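Long-range contact in Bd3460 (Bdellovibrio bacteriovorus, PDB 5CEC), which is an ankyrin-repeat immunity protein that binds the predatory endopeptidase Bd3459 and probably protects the predator from its own enzyme during cell invasion: residues L56-A70 with L82-N94. Residues are numbered along the deposited sequence; the frame is centred on the assembly and turned at random.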
loop_
_atom_site.group_PDB
_atom_site.type_symbol
_atom_site.label_atom_id
_atom_site.label_comp_id
_atom_site.label_asym_id
_atom_site.label_seq_id
_atom_site.Cartn_x
_atom_site.Cartn_y
_atom_site.Cartn_z
ATOM N N LEU B 56 7.500 24.742 14.203
ATOM C CA LEU B 56 6.869 23.457 13.933
ATOM C C LEU B 56 5.424 23.411 14.370
ATOM O O LEU B 56 4.738 22.472 13.998
ATOM C CB LEU B 56 7.645 22.315 14.602
ATOM C CG LEU B 56 9.075 22.099 14.097
ATOM C CD1 LEU B 56 9.788 21.038 14.925
ATOM C CD2 LEU B 56 9.132 21.723 12.629
ATOM N N ASN B 57 4.970 24.379 15.181
ATOM C CA ASN B 57 3.564 24.456 15.553
ATOM C C ASN B 57 2.757 25.382 14.649
ATOM O O ASN B 57 1.552 25.505 14.847
ATOM C CB ASN B 57 3.437 24.884 17.021
ATOM C CG ASN B 57 3.904 23.816 17.981
ATOM O OD1 ASN B 57 3.793 22.607 17.709
ATOM N ND2 ASN B 57 4.441 24.245 19.120
ATOM N N ALA B 58 3.409 26.077 13.706
ATOM C CA ALA B 58 2.657 26.916 12.770
ATOM C C ALA B 58 1.765 26.074 11.847
ATOM O O ALA B 58 2.148 24.985 11.383
ATOM C CB ALA B 58 3.587 27.811 11.964
ATOM N N GLN B 59 0.561 26.582 11.614
ATOM C CA GLN B 59 -0.427 25.880 10.821
ATOM C C GLN B 59 -0.622 26.557 9.471
ATOM O O GLN B 59 -0.566 27.792 9.358
ATOM C CB GLN B 59 -1.732 25.807 11.598
ATOM C CG GLN B 59 -1.656 24.845 12.770
ATOM C CD GLN B 59 -2.801 25.007 13.744
ATOM O OE1 GLN B 59 -2.785 25.883 14.622
ATOM N NE2 GLN B 59 -3.824 24.184 13.578
ATOM N N ASP B 60 -0.897 25.737 8.459
ATOM C CA ASP B 60 -1.077 26.222 7.116
ATOM C C ASP B 60 -2.522 26.660 6.875
ATOM O O ASP B 60 -3.321 26.745 7.820
ATOM C CB ASP B 60 -0.557 25.196 6.106
ATOM C CG ASP B 60 -1.471 24.017 5.883
ATOM O OD1 ASP B 60 -2.546 23.930 6.475
ATOM O OD2 ASP B 60 -1.080 23.173 5.054
ATOM N N GLU B 61 -2.855 26.936 5.616
ATOM C CA GLU B 61 -4.160 27.499 5.276
ATOM C C GLU B 61 -5.376 26.613 5.594
ATOM O O GLU B 61 -6.473 27.128 5.736
ATOM C CB GLU B 61 -4.187 27.908 3.804
ATOM C CG GLU B 61 -4.113 26.742 2.823
ATOM C CD GLU B 61 -4.268 27.168 1.376
ATOM O OE1 GLU B 61 -5.332 27.723 1.012
ATOM O OE2 GLU B 61 -3.320 26.936 0.604
ATOM N N THR B 62 -5.178 25.298 5.726
ATOM C CA THR B 62 -6.257 24.392 6.152
ATOM C C THR B 62 -6.062 23.862 7.589
ATOM O O THR B 62 -6.775 22.969 8.017
ATOM C CB THR B 62 -6.455 23.193 5.185
ATOM O OG1 THR B 62 -5.444 22.193 5.383
ATOM C CG2 THR B 62 -6.470 23.636 3.729
ATOM N N GLY B 63 -5.107 24.450 8.318
ATOM C CA GLY B 63 -4.820 24.155 9.732
ATOM C C GLY B 63 -3.850 23.036 9.984
ATOM O O GLY B 63 -3.731 22.574 11.118
ATOM N N MET B 64 -3.162 22.570 8.940
ATOM C CA MET B 64 -2.235 21.444 9.076
ATOM C C MET B 64 -0.895 21.870 9.637
ATOM O O MET B 64 -0.360 22.943 9.306
ATOM C CB MET B 64 -2.002 20.768 7.722
ATOM C CG MET B 64 -3.262 20.225 7.066
ATOM S SD MET B 64 -3.952 18.810 7.937
ATOM C CE MET B 64 -2.787 17.521 7.496
ATOM N N THR B 65 -0.332 20.978 10.418
ATOM C CA THR B 65 1.038 21.049 10.911
ATOM C C THR B 65 1.878 19.937 10.284
ATOM O O THR B 65 1.341 18.967 9.745
ATOM C CB THR B 65 1.075 20.797 12.410
ATOM O OG1 THR B 65 0.538 19.494 12.681
ATOM C CG2 THR B 65 0.296 21.869 13.170
ATOM N N PRO B 66 3.210 20.038 10.407
ATOM C CA PRO B 66 4.069 18.914 10.032
ATOM C C PRO B 66 3.664 17.605 10.684
ATOM O O PRO B 66 3.701 16.543 10.029
ATOM C CB PRO B 66 5.453 19.358 10.531
ATOM C CG PRO B 66 5.395 20.846 10.444
ATOM C CD PRO B 66 3.998 21.237 10.774
ATOM N N LEU B 67 3.361 17.640 11.975
ATOM C CA LEU B 67 3.018 16.409 12.673
ATOM C C LEU B 67 1.768 15.761 12.088
ATOM O O LEU B 67 1.706 14.530 11.968
ATOM C CB LEU B 67 2.826 16.684 14.171
ATOM C CG LEU B 67 2.592 15.443 15.023
ATOM C CD1 LEU B 67 3.806 14.555 15.056
ATOM C CD2 LEU B 67 2.132 15.808 16.412
ATOM N N MET B 68 0.749 16.562 11.786
ATOM C CA MET B 68 -0.468 16.014 11.162
ATOM C C MET B 68 -0.158 15.356 9.834
ATOM O O MET B 68 -0.701 14.291 9.543
ATOM C CB MET B 68 -1.524 17.087 10.960
ATOM C CG MET B 68 -2.165 17.620 12.224
ATOM S SD MET B 68 -3.053 19.124 11.771
ATOM C CE MET B 68 -3.124 19.929 13.356
ATOM N N ASN B 69 0.657 16.009 9.022
ATOM C CA ASN B 69 1.079 15.436 7.766
ATOM C C ASN B 69 1.810 14.113 7.934
ATOM O O ASN B 69 1.518 13.157 7.219
ATOM C CB ASN B 69 1.959 16.440 7.020
ATOM C CG ASN B 69 1.166 17.444 6.231
ATOM O OD1 ASN B 69 0.704 17.141 5.147
ATOM N ND2 ASN B 69 1.013 18.650 6.761
ATOM N N ALA B 70 2.762 14.043 8.871
ATOM C CA ALA B 70 3.509 12.814 9.106
ATOM C C ALA B 70 2.588 11.699 9.598
ATOM O O ALA B 70 2.744 10.541 9.218
ATOM C CB ALA B 70 4.611 13.057 10.113
ATOM N N LEU B 82 9.786 14.459 14.980
ATOM C CA LEU B 82 9.041 15.637 15.420
ATOM C C LEU B 82 8.699 15.606 16.911
ATOM O O LEU B 82 8.764 16.641 17.585
ATOM C CB LEU B 82 7.771 15.801 14.608
ATOM C CG LEU B 82 8.009 16.116 13.127
ATOM C CD1 LEU B 82 6.713 16.051 12.323
ATOM C CD2 LEU B 82 8.713 17.451 12.899
ATOM N N LEU B 83 8.380 14.432 17.453
ATOM C CA LEU B 83 8.164 14.310 18.899
ATOM C C LEU B 83 9.427 14.688 19.686
ATOM O O LEU B 83 9.335 15.308 20.761
ATOM C CB LEU B 83 7.711 12.886 19.282
ATOM C CG LEU B 83 6.352 12.457 18.755
ATOM C CD1 LEU B 83 6.082 11.018 19.088
ATOM C CD2 LEU B 83 5.273 13.306 19.342
ATOM N N SER B 84 10.594 14.373 19.147
ATOM C CA SER B 84 11.857 14.741 19.806
ATOM C C SER B 84 12.078 16.255 19.833
ATOM O O SER B 84 12.841 16.738 20.656
ATOM C CB SER B 84 13.036 14.028 19.142
ATOM O OG SER B 84 13.496 14.693 17.971
ATOM N N LYS B 85 11.414 16.996 18.940
ATOM C CA LYS B 85 11.424 18.460 18.951
ATOM C C LYS B 85 10.333 19.058 19.843
ATOM O O LYS B 85 10.197 20.278 19.910
ATOM C CB LYS B 85 11.284 19.005 17.527
ATOM C CG LYS B 85 12.357 18.518 16.550
ATOM C CD LYS B 85 13.756 18.981 16.955
ATOM C CE LYS B 85 14.837 18.496 15.997
ATOM N NZ LYS B 85 16.202 18.675 16.567
ATOM N N LYS B 86 9.548 18.211 20.508
ATOM C CA LYS B 86 8.544 18.631 21.506
ATOM C C LYS B 86 7.424 19.467 20.893
ATOM O O LYS B 86 6.945 20.404 21.515
ATOM C CB LYS B 86 9.188 19.354 22.694
ATOM C CG LYS B 86 10.420 18.677 23.259
ATOM C CD LYS B 86 10.134 17.299 23.822
ATOM C CE LYS B 86 11.372 16.711 24.494
ATOM N NZ LYS B 86 11.575 17.210 25.880
ATOM N N VAL B 87 6.982 19.086 19.692
ATOM C CA VAL B 87 5.881 19.779 19.054
ATOM C C VAL B 87 4.587 19.611 19.848
ATOM O O VAL B 87 4.399 18.641 20.610
ATOM C CB VAL B 87 5.681 19.272 17.611
ATOM C CG1 VAL B 87 6.922 19.565 16.790
ATOM C CG2 VAL B 87 5.245 17.798 17.569
ATOM N N ASN B 88 3.663 20.542 19.660
ATOM C CA ASN B 88 2.359 20.461 20.311
ATOM C C ASN B 88 1.516 19.372 19.653
ATOM O O ASN B 88 1.322 19.360 18.431
ATOM C CB ASN B 88 1.624 21.812 20.289
ATOM C CG ASN B 88 0.300 21.763 21.088
ATOM O OD1 ASN B 88 -0.662 21.199 20.618
ATOM N ND2 ASN B 88 0.280 22.288 22.331
ATOM N N LEU B 89 0.992 18.456 20.466
ATOM C CA LEU B 89 0.260 17.315 19.942
ATOM C C LEU B 89 -1.187 17.574 19.638
ATOM O O LEU B 89 -1.820 16.766 18.947
ATOM C CB LEU B 89 0.360 16.120 20.891
ATOM C CG LEU B 89 1.748 15.624 21.322
ATOM C CD1 LEU B 89 1.657 14.376 22.170
ATOM C CD2 LEU B 89 2.629 15.375 20.106
ATOM N N GLU B 90 -1.723 18.682 20.120
ATOM C CA GLU B 90 -3.166 18.893 20.183
ATOM C C GLU B 90 -3.724 19.954 19.245
ATOM O O GLU B 90 -4.947 20.231 19.256
ATOM C CB GLU B 90 -3.586 19.161 21.619
ATOM C CG GLU B 90 -3.152 18.102 22.606
ATOM C CD GLU B 90 -3.542 16.689 22.265
ATOM O OE1 GLU B 90 -4.556 16.452 21.579
ATOM O OE2 GLU B 90 -2.812 15.777 22.699
ATOM N N LEU B 91 -2.874 20.498 18.382
ATOM C CA LEU B 91 -3.386 21.396 17.346
ATOM C C LEU B 91 -4.338 20.627 16.447
ATOM O O LEU B 91 -4.246 19.405 16.306
ATOM C CB LEU B 91 -2.251 22.039 16.571
ATOM C CG LEU B 91 -1.318 22.916 17.422
ATOM C CD1 LEU B 91 -0.105 23.329 16.632
ATOM C CD2 LEU B 91 -2.066 24.129 17.939
ATOM N N LYS B 92 -5.285 21.346 15.856
ATOM C CA LYS B 92 -6.336 20.763 15.034
ATOM C C LYS B 92 -6.413 21.435 13.684
ATOM O O LYS B 92 -6.240 22.658 13.571
ATOM C CB LYS B 92 -7.692 20.885 15.726
ATOM C CG LYS B 92 -7.782 20.023 16.962
ATOM C CD LYS B 92 -9.005 20.325 17.752
ATOM C CE LYS B 92 -9.084 19.485 18.989
ATOM N NZ LYS B 92 -10.020 20.136 19.945
ATOM N N ASN B 93 -6.664 20.638 12.652
ATOM C CA ASN B 93 -6.909 21.217 11.316
ATOM C C ASN B 93 -8.325 21.752 11.201
ATOM O O ASN B 93 -9.087 21.732 12.156
ATOM C CB ASN B 93 -6.600 20.211 10.217
ATOM C CG ASN B 93 -7.697 19.182 10.045
ATOM O OD1 ASN B 93 -8.323 18.784 11.017
ATOM N ND2 ASN B 93 -7.996 18.797 8.802
ATOM N N ASN B 94 -8.710 22.153 9.993
ATOM C CA ASN B 94 -10.086 22.646 9.780
ATOM C C ASN B 94 -11.185 21.601 9.961
ATOM O O ASN B 94 -12.315 21.965 10.259
ATOM C CB ASN B 94 -10.223 23.393 8.446
ATOM C CG ASN B 94 -10.003 22.518 7.217
ATOM O OD1 ASN B 94 -9.583 21.368 7.308
ATOM N ND2 ASN B 94 -10.230 23.089 6.065
HETATM O O HOH W 1 2.510 20.504 16.257
HETATM O O HOH W 2 -5.559 24.219 16.350
HETATM O O HOH W 3 -7.219 20.244 6.310
HETATM O O HOH W 4 0.112 19.032 15.289
#
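Asn-57 turns its amide oxygen toward the chain just beyond Val-87, where OD1 accepts from Asn-88 N at 2.8 Å in a nearly straight bond (164°). Water 1 donates both to that oxygen and to Asn-88 O, so a short amide side chain ties one loop to the backbone of the next. At the far end Asn-94 N gives a bond to Thr-62 O (2.9 Å), and water 3 links Thr-62 OG1 to the side chains of Asn-93 and Asn-94.

Much of the contact between these polar ends is aliphatic. Leu-67, with CG anti to its backbone N (chi1 -175°), brings CD2 against both Leu-89 CD2 (3.8 Å) and Val-87 CG2; the Leu-67 and Leu-82 side chains slide past each other in opposite directions, Leu-67 CD1 meeting Leu-82 CB. Val-87 uses its other branch, CG1, against Leu-56 CB (3.6 Å). Leu-91 sends CD1 across Thr-65 CG2, and the flexible thioether of Met-68 lies against the backbone of Leu-91, CE 3.2 Å from Leu-91 O.

Gly-63 suits its place because its phi is positive and its CA comes within 3.9 Å of Asn-93 CA. A second shell shapes this loop: Asp-60 OD1 accepts from Thr-62 N and Met-64 N on opposite faces of its carboxylate, and Gln-59 NE2 donates to Gly-63 O (2.9 Å). Thr-65 caps helix 66-72, its OG1 accepting from Met-68 N in a capping box that belongs to the TPLM version of the ankyrin TPLH motif.

The chemistry thus joins successive ankyrin loops through amides and waters alongside a leucine-valine cluster. Asn-93 OD1 accepts from Glu-97 N; Asn-93 ND2 donates to Ser-393 OG and Asn-94 ND2 to Lys-390 O, both of the Bd3459 chain, consistent with the paired loops presenting part of the surface that meets Bd3459.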